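Local atomic coordinates of protein-glutamine gamma-glutamyltransferase 2 (Pagrus major, PDB entry 1G0D), a protein that acts as a transglutaminase, probably joining protein-bound glutamine to lysine or other primary amines in a calcium-dependent acyl transfer that cross-links or aminates proteins. Residues Thr486-Ile491 with Met542-Asp547; Pro482-Asp487 with Ile580-Pro585; Thr507-Ala512 with Arg520-Arg525; Leu475-Ala480 with Ile559-Leu564. All coordinates share one frame; numbering follows the deposited sequence.

How the contacts relate
Following the chain, L475-A480 opens contact 4, P482-D487 opens contact 2 and T486-I491 opens contact 1; the last two share T486 and D487. Contact 3 then closes a short loop, with seven residues between T507-A512 and R520-R525. M542-D547 closes contact 1, I559-L564 closes contact 4 and I580-P585 closes contact 2. Contact 3 thus lies within the spans of all the others, contact 1 lies within that of contact 4, and contacts 2 and 4 cross. Contact 1 joins two strands of a three-stranded sheet, contact 3 links a hairpin at the edge of the larger mixed sheet, contact 4 packs one sheet on the other, and contact 2 bridges their ends.

Contact 1: residues Thr486-Ile491 with Met542-Asp547; sequences TDFDVI and MRLHYD
R543 holds CG anti to its backbone N (chi1 179°) and stays extended to NE, while D489 turns CG beside its own N (chi1 -49°), and on the face carrying D489 and R543 the guanidinium meets the carboxylate across two antiparallel strands. Strands 488-496 and 536-544 are neighbours in a three-stranded antiparallel sheet. F488-L544 and V490-M542 are hydrogen-bonded pairs, and D489-R543 between them is a non-hydrogen-bonded pair. F488 N reaches L544 O at 2.7 Å. R543 NH1 donates to D489 OD2 at 2.7 Å, a salt bridge in which the oxygen lies near the guanidinium plane but is itself approached from above the carboxylate plane. A long arginine suits this partly solvent-facing position because it spans two acids: NH2 also forms a long ion pair with D487 OD2 at 3.8 Å.

D487 does more through OD1, which accepts the N-H of Y546 at 2.8 Å in a nearly straight bond (165°). Y546 is the first residue of helix 546-549, directly after H545 at the N-cap position, and the helix start would probably favour a negative charge there. An alanine in place of D487 would probably leave Y546 N without this acceptor and R543 with D489 as its one acidic partner in the contact.

The face carrying F488, V490, M542 and L544 is apolar. L544 CB sits over one face of the F488 ring, offset toward the rim, in a CH-pi contact 3.8 Å from CZ. Beside it, L544 CD2 lies 4.1 Å from V490 CG2.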
# COMPACT_ATOMS: atom_id res chain seq x y z
N THR A 486 -17.75 -14.99 -20.53
CA THR A 486 -18.85 -14.71 -21.44
C THR A 486 -18.59 -13.79 -22.64
O THR A 486 -17.64 -12.98 -22.64
CB THR A 486 -20.08 -14.14 -20.64
OG1 THR A 486 -19.88 -12.75 -20.37
CG2 THR A 486 -20.24 -14.85 -19.30
N ASP A 487 -19.41 -13.93 -23.68
CA ASP A 487 -19.30 -13.07 -24.85
C ASP A 487 -20.26 -11.95 -24.50
O ASP A 487 -21.30 -12.21 -23.93
CB ASP A 487 -19.84 -13.71 -26.12
CG ASP A 487 -19.49 -15.16 -26.26
OD1 ASP A 487 -18.35 -15.57 -25.96
OD2 ASP A 487 -20.40 -15.89 -26.72
N PHE A 488 -19.96 -10.72 -24.88
CA PHE A 488 -20.87 -9.64 -24.51
C PHE A 488 -20.85 -8.51 -25.50
O PHE A 488 -20.02 -8.46 -26.38
CB PHE A 488 -20.48 -9.08 -23.13
CG PHE A 488 -19.02 -8.67 -23.04
CD1 PHE A 488 -18.04 -9.59 -22.63
CD2 PHE A 488 -18.62 -7.38 -23.40
CE1 PHE A 488 -16.69 -9.22 -22.60
CE2 PHE A 488 -17.27 -7.02 -23.37
CZ PHE A 488 -16.31 -7.94 -22.97
N ASP A 489 -21.76 -7.58 -25.32
CA ASP A 489 -21.81 -6.44 -26.20
C ASP A 489 -21.39 -5.22 -25.43
O ASP A 489 -21.59 -5.15 -24.20
CB ASP A 489 -23.22 -6.20 -26.73
CG ASP A 489 -23.86 -7.45 -27.28
OD1 ASP A 489 -25.11 -7.51 -27.25
OD2 ASP A 489 -23.14 -8.36 -27.75
N VAL A 490 -20.79 -4.27 -26.14
CA VAL A 490 -20.35 -2.98 -25.60
C VAL A 490 -20.95 -1.96 -26.56
O VAL A 490 -20.68 -2.02 -27.75
CB VAL A 490 -18.80 -2.80 -25.67
CG1 VAL A 490 -18.45 -1.39 -25.29
CG2 VAL A 490 -18.11 -3.79 -24.74
N ILE A 491 -21.75 -1.03 -26.07
CA ILE A 491 -22.28 -0.03 -26.99
C ILE A 491 -21.42 1.21 -27.05
O ILE A 491 -20.86 1.65 -26.04
CB ILE A 491 -23.69 0.40 -26.61
CG1 ILE A 491 -24.59 -0.81 -26.60
CG2 ILE A 491 -24.22 1.39 -27.60
CD1 ILE A 491 -24.71 -1.32 -25.24
N MET A 542 -20.44 -3.66 -30.37
CA MET A 542 -19.27 -4.44 -30.67
C MET A 542 -19.38 -5.65 -29.79
O MET A 542 -19.43 -5.53 -28.58
CB MET A 542 -18.01 -3.65 -30.32
CG MET A 542 -16.71 -4.42 -30.48
SD MET A 542 -15.28 -3.31 -30.36
CE MET A 542 -16.12 -1.70 -30.08
N ARG A 543 -19.44 -6.83 -30.39
CA ARG A 543 -19.56 -8.02 -29.58
C ARG A 543 -18.25 -8.70 -29.39
O ARG A 543 -17.65 -9.18 -30.36
CB ARG A 543 -20.54 -9.00 -30.20
CG ARG A 543 -20.69 -10.29 -29.40
CD ARG A 543 -22.06 -10.91 -29.61
NE ARG A 543 -22.24 -12.08 -28.77
CZ ARG A 543 -22.91 -12.07 -27.61
NH1 ARG A 543 -23.46 -10.95 -27.16
NH2 ARG A 543 -23.04 -13.20 -26.92
N LEU A 544 -17.79 -8.72 -28.15
CA LEU A 544 -16.54 -9.37 -27.78
C LEU A 544 -16.92 -10.79 -27.33
O LEU A 544 -17.94 -10.97 -26.67
CB LEU A 544 -15.88 -8.58 -26.65
CG LEU A 544 -15.06 -7.34 -27.00
CD1 LEU A 544 -14.17 -7.59 -28.19
CD2 LEU A 544 -15.98 -6.22 -27.29
N HIS A 545 -16.10 -11.79 -27.71
CA HIS A 545 -16.35 -13.20 -27.39
C HIS A 545 -15.26 -13.86 -26.59
O HIS A 545 -14.08 -13.61 -26.80
CB HIS A 545 -16.52 -14.03 -28.66
CG HIS A 545 -17.60 -13.53 -29.56
ND1 HIS A 545 -17.39 -12.54 -30.49
CD2 HIS A 545 -18.89 -13.90 -29.68
CE1 HIS A 545 -18.51 -12.32 -31.15
NE2 HIS A 545 -19.44 -13.13 -30.67
N TYR A 546 -15.65 -14.77 -25.72
CA TYR A 546 -14.70 -15.43 -24.88
C TYR A 546 -13.54 -16.06 -25.59
O TYR A 546 -12.40 -15.74 -25.29
CB TYR A 546 -15.37 -16.48 -24.02
CG TYR A 546 -14.39 -17.19 -23.14
CD1 TYR A 546 -13.66 -16.50 -22.18
CD2 TYR A 546 -14.18 -18.56 -23.27
CE1 TYR A 546 -12.74 -17.15 -21.36
CE2 TYR A 546 -13.25 -19.23 -22.44
CZ TYR A 546 -12.54 -18.52 -21.50
OH TYR A 546 -11.62 -19.16 -20.71
N ASP A 547 -13.81 -16.96 -26.53
CA ASP A 547 -12.74 -17.68 -27.22
C ASP A 547 -11.81 -16.77 -27.99
O ASP A 547 -10.75 -17.20 -28.43
CB ASP A 547 -13.32 -18.73 -28.15
CG ASP A 547 -14.74 -18.43 -28.56
OD1 ASP A 547 -14.96 -18.02 -29.72
OD2 ASP A 547 -15.64 -18.60 -27.70
O HOH W 1 -18.45 -17.74 -27.93

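Contact 2: residues Pro482-Asp487 with Ile580-Pro585; sequences PVFGTD and IPLSTP
P482 presents ring atom CG to the side chains of L582 and I580, crossing each at about a right angle: CG is 3.3 Å from L582 CD1 and 3.7 Å from I580 CG2. A compact, apolar proline lies well against these two branched residues. P482, I580 and P581 belong to stretches that probably bind GTP, as in related transglutaminases.

The backbones meet in a single bridge between V483 and S583. P482 O is gripped twice by S583, whose N donates from within the carbonyl plane at 3.0 Å, while its OG comes from above that plane at 3.1 Å. A serine suits the place, its short hydroxyl being able to fold back to the same oxygen that its own N-H reaches. On the other side of the bridge F484 N donates to S583 O at 2.7 Å.

V483 also begins a type II beta turn ending at T486. V483 O accepts both T486 N, at 3.1 Å, and T486 OG1, at 3.2 Å, the latter on a lone pair. G485 has phi 111°, a value at which a CB would collide with the carbonyl oxygen of F484, so glycine suits the third position of the turn.

F484 sets CG anti to its backbone N (chi1 -178°), and its ring, with L582 CD2 at the edge, packs on Y546 and Y549 of helix 546-549. P482 and L582 rest on F488 of strand 488-496, while I580 touches V561 of strand 558-566.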
# COMPACT_ATOMS: atom_id res chain seq x y z
N PRO A 482 -19.45 -7.18 -17.73
CA PRO A 482 -19.37 -8.61 -18.08
C PRO A 482 -18.60 -9.46 -17.12
O PRO A 482 -17.68 -8.98 -16.44
CB PRO A 482 -18.67 -8.60 -19.42
CG PRO A 482 -17.82 -7.37 -19.36
CD PRO A 482 -18.71 -6.36 -18.71
N VAL A 483 -18.95 -10.75 -17.07
CA VAL A 483 -18.24 -11.70 -16.24
C VAL A 483 -17.25 -12.48 -17.10
O VAL A 483 -17.61 -12.93 -18.17
CB VAL A 483 -19.20 -12.70 -15.64
CG1 VAL A 483 -18.41 -13.73 -14.78
CG2 VAL A 483 -20.23 -11.97 -14.82
N PHE A 484 -16.02 -12.64 -16.65
CA PHE A 484 -15.05 -13.40 -17.42
C PHE A 484 -15.66 -14.75 -17.76
O PHE A 484 -16.27 -15.39 -16.89
CB PHE A 484 -13.78 -13.64 -16.61
CG PHE A 484 -12.73 -14.38 -17.37
CD1 PHE A 484 -12.23 -13.87 -18.56
CD2 PHE A 484 -12.25 -15.61 -16.91
CE1 PHE A 484 -11.25 -14.56 -19.28
CE2 PHE A 484 -11.27 -16.31 -17.64
CZ PHE A 484 -10.78 -15.79 -18.82
N GLY A 485 -15.49 -15.16 -19.02
CA GLY A 485 -16.03 -16.42 -19.51
C GLY A 485 -17.15 -16.18 -20.53
O GLY A 485 -17.45 -17.06 -21.34
N THR A 486 -17.75 -14.99 -20.53
CA THR A 486 -18.85 -14.71 -21.44
C THR A 486 -18.59 -13.79 -22.64
O THR A 486 -17.64 -12.98 -22.64
CB THR A 486 -20.08 -14.14 -20.64
OG1 THR A 486 -19.88 -12.75 -20.37
CG2 THR A 486 -20.24 -14.85 -19.30
N ASP A 487 -19.41 -13.93 -23.68
CA ASP A 487 -19.30 -13.07 -24.85
C ASP A 487 -20.26 -11.95 -24.50
O ASP A 487 -21.30 -12.21 -23.93
CB ASP A 487 -19.84 -13.71 -26.12
CG ASP A 487 -19.49 -15.16 -26.26
OD1 ASP A 487 -18.35 -15.57 -25.96
OD2 ASP A 487 -20.40 -15.89 -26.72
N ILE A 580 -12.59 -2.15 -19.68
CA ILE A 580 -13.57 -3.04 -19.13
C ILE A 580 -12.96 -4.16 -18.31
O ILE A 580 -12.24 -4.99 -18.83
CB ILE A 580 -14.42 -3.66 -20.23
CG1 ILE A 580 -14.93 -2.55 -21.16
CG2 ILE A 580 -15.61 -4.39 -19.63
CD1 ILE A 580 -15.87 -3.03 -22.25
N PRO A 581 -13.18 -4.14 -16.99
CA PRO A 581 -12.65 -5.21 -16.16
C PRO A 581 -13.70 -6.37 -16.10
O PRO A 581 -14.80 -6.21 -15.55
CB PRO A 581 -12.41 -4.52 -14.82
CG PRO A 581 -13.22 -3.27 -14.85
CD PRO A 581 -13.85 -3.11 -16.18
N LEU A 582 -13.37 -7.51 -16.70
CA LEU A 582 -14.29 -8.64 -16.70
C LEU A 582 -14.18 -9.33 -15.33
O LEU A 582 -13.08 -9.68 -14.91
CB LEU A 582 -13.92 -9.61 -17.84
CG LEU A 582 -14.39 -9.41 -19.29
CD1 LEU A 582 -14.60 -7.99 -19.59
CD2 LEU A 582 -13.36 -9.91 -20.23
N SER A 583 -15.32 -9.53 -14.66
CA SER A 583 -15.35 -10.12 -13.31
C SER A 583 -15.08 -11.60 -13.12
O SER A 583 -15.32 -12.38 -14.02
CB SER A 583 -16.69 -9.80 -12.60
OG SER A 583 -17.83 -9.83 -13.44
N THR A 584 -14.59 -11.97 -11.94
CA THR A 584 -14.35 -13.38 -11.62
C THR A 584 -15.41 -13.71 -10.55
O THR A 584 -15.93 -12.82 -9.88
CB THR A 584 -12.95 -13.64 -11.06
OG1 THR A 584 -12.59 -12.59 -10.16
CG2 THR A 584 -11.93 -13.71 -12.20
N PRO A 585 -15.75 -14.99 -10.39
CA PRO A 585 -16.77 -15.24 -9.37
C PRO A 585 -16.28 -14.84 -8.00
O PRO A 585 -15.07 -14.81 -7.76
CB PRO A 585 -17.05 -16.74 -9.48
CG PRO A 585 -15.83 -17.33 -10.16
CD PRO A 585 -15.26 -16.23 -11.02

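Contact 3: residues Thr507-Ala512 with Arg520-Arg525; sequences TMLAMA and RGECQR
L509 and R525 lie side by side and point the same way, with L509 CD2 over one face of the R525 guanidinium, 3.7 Å from NH1. They form the antiparallel non-hydrogen-bonded pair nearest the loop of a beta hairpin between strands 502-513 and 525-532. That loop carries Y515, a residue important for catalytic activity.

R525 sets CG anti to the backbone N (chi1 177°), which puts it 4.2 Å from L509 CG; the charged end of R525 reaches E317 and the carbonyl of R315. E522 crosses L509 at about a right angle, with OE1 3.4 Å from L509 CD2. E522 is also the centre of an inverse gamma turn.

A510 N donates to Q524 O at 2.7 Å. Small A510 leaves room for Q524, whose CG lies 4.2 Å from A510 CB and whose NE2 bonds to C523 O at 3.1 Å and, weakly, to R543 O. An alanine at Q524 would probably leave C523 O and R543 O without that donor and open a gap beside A510 CB, M542 and L544. Farther on, A512 N meets G521 O at 2.8 Å, approaching from above the carbonyl plane.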
# COMPACT_ATOMS: atom_id res chain seq x y z
N THR A 507 -14.59 4.95 -35.89
CA THR A 507 -13.66 3.83 -35.73
C THR A 507 -13.70 3.27 -34.30
O THR A 507 -13.61 4.02 -33.33
CB THR A 507 -12.23 4.28 -35.99
OG1 THR A 507 -12.17 4.98 -37.25
CG2 THR A 507 -11.30 3.08 -35.98
N MET A 508 -13.82 1.95 -34.16
CA MET A 508 -13.84 1.32 -32.84
C MET A 508 -12.87 0.16 -32.76
O MET A 508 -12.77 -0.62 -33.70
CB MET A 508 -15.23 0.79 -32.53
CG MET A 508 -16.32 1.63 -33.06
SD MET A 508 -17.78 0.60 -32.96
CE MET A 508 -18.50 0.81 -34.61
N LEU A 509 -12.13 0.05 -31.66
CA LEU A 509 -11.20 -1.06 -31.48
C LEU A 509 -11.36 -1.61 -30.10
O LEU A 509 -11.73 -0.91 -29.18
CB LEU A 509 -9.74 -0.64 -31.57
CG LEU A 509 -9.06 0.42 -32.42
CD1 LEU A 509 -9.58 1.83 -32.14
CD2 LEU A 509 -7.55 0.31 -32.09
N ALA A 510 -11.02 -2.87 -29.93
CA ALA A 510 -11.11 -3.48 -28.63
C ALA A 510 -9.84 -4.33 -28.54
O ALA A 510 -9.66 -5.26 -29.34
CB ALA A 510 -12.34 -4.32 -28.56
N MET A 511 -8.97 -3.99 -27.60
CA MET A 511 -7.70 -4.71 -27.43
C MET A 511 -7.54 -5.06 -25.98
O MET A 511 -8.00 -4.31 -25.13
CB MET A 511 -6.55 -3.82 -27.83
CG MET A 511 -6.15 -2.88 -26.71
SD MET A 511 -5.50 -1.31 -27.29
CE MET A 511 -6.78 -0.93 -28.51
N ALA A 512 -6.88 -6.17 -25.69
CA ALA A 512 -6.66 -6.57 -24.30
C ALA A 512 -5.58 -5.62 -23.75
O ALA A 512 -4.78 -5.05 -24.51
CB ALA A 512 -6.19 -8.00 -24.22
N ARG A 520 -1.75 -5.54 -25.17
CA ARG A 520 -1.55 -6.97 -25.40
C ARG A 520 -2.14 -7.49 -26.69
O ARG A 520 -1.49 -7.42 -27.75
CB ARG A 520 -2.10 -7.75 -24.22
CG ARG A 520 -1.05 -7.92 -23.14
CD ARG A 520 -1.59 -8.47 -21.86
NE ARG A 520 -1.88 -9.88 -21.95
CZ ARG A 520 -0.97 -10.82 -21.73
NH1 ARG A 520 -1.29 -12.10 -21.82
NH2 ARG A 520 0.27 -10.47 -21.42
N GLY A 521 -3.36 -8.00 -26.65
CA GLY A 521 -3.96 -8.51 -27.87
C GLY A 521 -5.14 -7.75 -28.48
O GLY A 521 -6.24 -7.71 -27.90
N GLU A 522 -4.93 -7.17 -29.67
CA GLU A 522 -5.98 -6.43 -30.38
C GLU A 522 -7.07 -7.41 -30.83
O GLU A 522 -7.08 -7.85 -31.98
CB GLU A 522 -5.37 -5.70 -31.59
CG GLU A 522 -6.35 -5.30 -32.70
CD GLU A 522 -7.16 -4.06 -32.37
OE1 GLU A 522 -6.57 -2.97 -32.15
OE2 GLU A 522 -8.41 -4.17 -32.36
N CYS A 523 -8.00 -7.74 -29.93
CA CYS A 523 -9.05 -8.70 -30.28
C CYS A 523 -10.24 -8.21 -31.11
O CYS A 523 -11.36 -8.73 -30.95
CB CYS A 523 -9.56 -9.44 -29.04
SG CYS A 523 -9.75 -8.44 -27.60
N GLN A 524 -10.01 -7.20 -31.97
CA GLN A 524 -10.98 -6.66 -32.92
C GLN A 524 -11.16 -5.18 -33.06
O GLN A 524 -11.26 -4.45 -32.09
CB GLN A 524 -12.35 -7.32 -32.76
CG GLN A 524 -13.34 -6.60 -31.93
CD GLN A 524 -14.59 -7.43 -31.78
OE1 GLN A 524 -15.68 -7.01 -32.19
NE2 GLN A 524 -14.45 -8.63 -31.20
N ARG A 525 -11.24 -4.77 -34.32
CA ARG A 525 -11.38 -3.37 -34.74
C ARG A 525 -12.57 -3.26 -35.71
O ARG A 525 -13.11 -4.28 -36.16
CB ARG A 525 -10.07 -2.97 -35.40
CG ARG A 525 -10.02 -1.61 -35.96
CD ARG A 525 -8.81 -1.54 -36.87
NE ARG A 525 -7.58 -1.46 -36.11
CZ ARG A 525 -6.88 -0.34 -35.97
NH1 ARG A 525 -5.76 -0.36 -35.26
NH2 ARG A 525 -7.29 0.79 -36.55

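Contact 4: residues Leu475-Ala480 with Ile559-Leu564; sequences LSIKHA and IRVKAL
K478 N probably donates to I491 O, a bond that ties strand 473-479 into its own sheet, whereas the meeting of I477 with V561 is apolar and joins two sheets laid face to face. The axes of strands 475-479 and 559-564 come within 7.9 Å of each other at their closest, 152° from parallel.

I477 uses both branches. CG1 lies anti to the carbonyl carbon (chi1 -63°), and CD1 beyond it comes 4.0 Å from V561 CG1 and 3.5 Å from V561 O; CG2 lies 4.1 Å from the same V561 CG1. Beta-branched I477 and V561 suit extended strands and give apolar branches to the space between the sheets. L475 does the same one pair along: its CD2 rests 4.0 Å from A563 CB and 3.7 Å from A563 O. Alanine is fitting there, since its single methyl leaves space for the leucine.

Polar residues turn to the other faces: K478 pairs with E493, and K562 and R560 both bind D326. S476 to P482 probably bind GTP, as in relatives.

Around the contact, V490 and V492 of strand 488-496 flank I477 and L475, while A578 of strand 573-581 and L506 of strand 502-513 also touch I477 and L475, respectively, from the larger sheet.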
# COMPACT_ATOMS: atom_id res chain seq x y z
N LEU A 475 -19.39 11.32 -27.90
CA LEU A 475 -19.05 9.91 -27.96
C LEU A 475 -18.97 9.31 -26.57
O LEU A 475 -18.50 9.96 -25.65
CB LEU A 475 -17.69 9.76 -28.68
CG LEU A 475 -17.29 8.51 -29.48
CD1 LEU A 475 -18.44 7.95 -30.30
CD2 LEU A 475 -16.14 8.88 -30.37
N SER A 476 -19.43 8.08 -26.41
CA SER A 476 -19.40 7.41 -25.11
C SER A 476 -19.47 5.90 -25.29
O SER A 476 -20.10 5.44 -26.22
CB SER A 476 -20.59 7.89 -24.26
OG SER A 476 -21.81 7.30 -24.67
N ILE A 477 -18.81 5.15 -24.40
CA ILE A 477 -18.80 3.68 -24.46
C ILE A 477 -19.52 3.16 -23.23
O ILE A 477 -19.37 3.73 -22.16
CB ILE A 477 -17.35 3.12 -24.46
CG1 ILE A 477 -16.63 3.59 -25.71
CG2 ILE A 477 -17.35 1.61 -24.46
CD1 ILE A 477 -15.16 3.70 -25.54
N LYS A 478 -20.30 2.09 -23.38
CA LYS A 478 -21.05 1.58 -22.24
C LYS A 478 -21.09 0.08 -22.18
O LYS A 478 -21.07 -0.58 -23.20
CB LYS A 478 -22.48 2.10 -22.27
CG LYS A 478 -22.85 2.88 -23.53
CD LYS A 478 -23.91 3.94 -23.23
CE LYS A 478 -24.65 4.34 -24.51
NZ LYS A 478 -25.73 5.35 -24.24
N HIS A 479 -21.16 -0.48 -20.98
CA HIS A 479 -21.20 -1.92 -20.86
C HIS A 479 -21.93 -2.38 -19.61
O HIS A 479 -22.03 -1.63 -18.64
CB HIS A 479 -19.78 -2.48 -20.88
CG HIS A 479 -18.98 -2.19 -19.63
ND1 HIS A 479 -17.75 -1.56 -19.67
CD2 HIS A 479 -19.19 -2.50 -18.33
CE1 HIS A 479 -17.25 -1.49 -18.45
NE2 HIS A 479 -18.11 -2.06 -17.62
N ALA A 480 -22.42 -3.62 -19.63
CA ALA A 480 -23.16 -4.21 -18.50
C ALA A 480 -22.30 -4.97 -17.49
O ALA A 480 -22.80 -5.90 -16.85
CB ALA A 480 -24.24 -5.17 -19.02
N ILE A 559 -10.10 -5.21 -20.91
CA ILE A 559 -10.24 -4.92 -22.31
C ILE A 559 -10.42 -3.43 -22.50
O ILE A 559 -11.41 -2.84 -22.07
CB ILE A 559 -11.46 -5.69 -22.90
CG1 ILE A 559 -11.10 -7.18 -23.06
CG2 ILE A 559 -11.88 -5.09 -24.25
CD1 ILE A 559 -12.27 -8.08 -23.25
N ARG A 560 -9.46 -2.80 -23.15
CA ARG A 560 -9.56 -1.37 -23.38
C ARG A 560 -10.29 -1.11 -24.70
O ARG A 560 -9.81 -1.49 -25.75
CB ARG A 560 -8.16 -0.77 -23.46
CG ARG A 560 -8.10 0.75 -23.38
CD ARG A 560 -6.67 1.16 -23.16
NE ARG A 560 -6.27 0.99 -21.77
CZ ARG A 560 -5.07 1.33 -21.29
NH1 ARG A 560 -4.79 1.15 -20.00
NH2 ARG A 560 -4.15 1.85 -22.10
N VAL A 561 -11.46 -0.49 -24.64
CA VAL A 561 -12.22 -0.17 -25.84
C VAL A 561 -12.01 1.30 -26.16
O VAL A 561 -12.02 2.12 -25.24
CB VAL A 561 -13.72 -0.41 -25.63
CG1 VAL A 561 -14.50 -0.04 -26.89
CG2 VAL A 561 -13.94 -1.87 -25.27
N LYS A 562 -11.78 1.62 -27.43
CA LYS A 562 -11.57 3.01 -27.86
C LYS A 562 -12.48 3.37 -29.02
O LYS A 562 -12.83 2.54 -29.84
CB LYS A 562 -10.13 3.24 -28.30
CG LYS A 562 -9.12 2.84 -27.26
CD LYS A 562 -7.71 3.17 -27.73
CE LYS A 562 -6.66 2.87 -26.68
NZ LYS A 562 -5.39 3.53 -27.05
N ALA A 563 -12.89 4.61 -29.11
CA ALA A 563 -13.76 4.96 -30.21
C ALA A 563 -13.28 6.31 -30.70
O ALA A 563 -12.94 7.18 -29.90
CB ALA A 563 -15.21 5.04 -29.76
N LEU A 564 -13.21 6.45 -32.02
CA LEU A 564 -12.77 7.70 -32.64
C LEU A 564 -13.96 8.14 -33.46
O LEU A 564 -14.62 7.31 -34.08
CB LEU A 564 -11.58 7.44 -33.57
CG LEU A 564 -10.45 8.44 -33.72
CD1 LEU A 564 -10.59 9.12 -35.04
CD2 LEU A 564 -10.41 9.42 -32.58